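Local coordinates for phosphotriesterase family protein (Listeria monocytogenes serotype 4b str. H7858, PDB 3PNZ) that probably hydrolyses phosphorylated sugar lactones, acting as a zinc-dependent lactonase of the amidohydrolase superfamily, at residues Ala93-Asn96 / Leu100-Gly103. Residues are numbered along the deposited sequence; the frame is centred on the assembly and turned at random.
Sequences AGFN and LWDG. With PO4 (phosphate ion), chain K.
The closest CA pair, N96 and L100, is 7.8 Å apart, and no hydrogen bond crosses from 93-96 to 100-103, so side chains alone make this contact. Residues 100-102 are the end of a 3-10 segment, with G103 N donating to L100 O at 3.0 Å. Two carbon-carbon contacts span the gap. F95 CB meets W101 CZ2 obliquely at 4.1 Å, and N96 CB lies 3.8 Å from L100 CD1. The indole is also held through its N-H: W101 NE1 is hydrogen-bonded to D70 OD2, which accepts from N96 N as well. Both segments belong to the long loop after strand 88-92 of the TIM barrel, on the side where the zinc ions bind, and the N96 side chain lies about 4 Å from a zinc ion. The N96 amide points at a phosphate ion, probably from the crystallisation liquor, because chi1 of -177° extends CG away from the backbone N: ND2 donates to phosphate O2 at 3.0 Å, with an N-H...O angle of 151°. K97 NZ binds the same ion, an arrangement consistent with a subsite for the substrate's phosphate. T169 of helix 164-180 and I123 of helix 119-124 each touch both F95 and W101.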
loop_
_atom_site.group_PDB
_atom_site.type_symbol
_atom_site.label_atom_id
_atom_site.label_comp_id
_atom_site.label_asym_id
_atom_site.label_seq_id
_atom_site.Cartn_x
_atom_site.Cartn_y
_atom_site.Cartn_z
ATOM N N ALA A 93 4.362 7.285 -3.492
ATOM C CA ALA A 93 4.362 8.077 -4.709
ATOM C C ALA A 93 3.692 7.307 -5.848
ATOM O O ALA A 93 3.624 6.081 -5.818
ATOM C CB ALA A 93 5.794 8.427 -5.103
ATOM N N GLY A 94 3.190 8.015 -6.847
ATOM C CA GLY A 94 2.688 7.338 -8.031
ATOM C C GLY A 94 1.175 7.273 -8.129
ATOM O O GLY A 94 0.487 8.202 -7.727
ATOM N N PHE A 95 0.668 6.146 -8.626
ATOM C CA PHE A 95 -0.725 6.040 -9.061
ATOM C C PHE A 95 -1.430 4.841 -8.414
ATOM O O PHE A 95 -0.788 3.841 -8.111
ATOM C CB PHE A 95 -0.762 5.901 -10.590
ATOM C CG PHE A 95 0.167 6.842 -11.309
ATOM C CD1 PHE A 95 -0.274 8.090 -11.730
ATOM C CD2 PHE A 95 1.483 6.487 -11.555
ATOM C CE1 PHE A 95 0.576 8.962 -12.383
ATOM C CE2 PHE A 95 2.345 7.354 -12.210
ATOM C CZ PHE A 95 1.890 8.599 -12.625
ATOM N N ASN A 96 -2.749 4.937 -8.216
ATOM C CA ASN A 96 -3.514 3.870 -7.544
ATOM C C ASN A 96 -4.266 2.939 -8.500
ATOM O O ASN A 96 -4.113 1.721 -8.412
ATOM C CB ASN A 96 -4.463 4.465 -6.491
ATOM C CG ASN A 96 -5.238 3.401 -5.694
ATOM O OD1 ASN A 96 -5.921 3.731 -4.722
ATOM N ND2 ASN A 96 -5.138 2.139 -6.097
ATOM N N LEU A 100 -10.058 5.866 -11.158
ATOM C CA LEU A 100 -9.994 7.107 -10.386
ATOM C C LEU A 100 -9.630 8.314 -11.242
ATOM O O LEU A 100 -9.824 9.457 -10.827
ATOM C CB LEU A 100 -8.943 6.990 -9.280
ATOM C CG LEU A 100 -9.192 5.953 -8.194
ATOM C CD1 LEU A 100 -7.936 5.820 -7.339
ATOM C CD2 LEU A 100 -10.403 6.363 -7.367
ATOM N N TRP A 101 -9.078 8.065 -12.421
ATOM C CA TRP A 101 -8.476 9.145 -13.203
ATOM C C TRP A 101 -9.499 10.089 -13.829
ATOM O O TRP A 101 -9.134 11.111 -14.413
ATOM C CB TRP A 101 -7.520 8.582 -14.257
ATOM C CG TRP A 101 -6.390 7.829 -13.626
ATOM C CD1 TRP A 101 -6.063 7.810 -12.296
ATOM C CD2 TRP A 101 -5.437 6.992 -14.285
ATOM N NE1 TRP A 101 -4.970 7.004 -12.089
ATOM C CE2 TRP A 101 -4.568 6.487 -13.293
ATOM C CE3 TRP A 101 -5.240 6.607 -15.613
ATOM C CZ2 TRP A 101 -3.516 5.625 -13.592
ATOM C CZ3 TRP A 101 -4.187 5.749 -15.911
ATOM C CH2 TRP A 101 -3.340 5.271 -14.902
ATOM N N ASP A 102 -10.777 9.752 -13.696
ATOM C CA ASP A 102 -11.841 10.637 -14.154
ATOM C C ASP A 102 -11.932 11.846 -13.226
ATOM O O ASP A 102 -12.449 12.897 -13.610
ATOM C CB ASP A 102 -13.176 9.896 -14.190
ATOM C CG ASP A 102 -14.323 10.778 -14.659
ATOM O OD1 ASP A 102 -14.356 11.131 -15.860
ATOM O OD2 ASP A 102 -15.196 11.112 -13.826
ATOM N N GLY A 103 -11.424 11.686 -12.005
ATOM C CA GLY A 103 -11.463 12.737 -11.006
ATOM C C GLY A 103 -10.751 14.008 -11.429
ATOM O O GLY A 103 -9.782 13.973 -12.192
HETATM P P PO4 K . -7.553 1.054 -2.871
HETATM O O1 PO4 K . -7.325 2.511 -2.539
HETATM O O2 PO4 K . -7.027 0.791 -4.258
HETATM O O3 PO4 K . -6.827 0.151 -1.915
HETATM O O4 PO4 K . -9.020 0.722 -2.760
#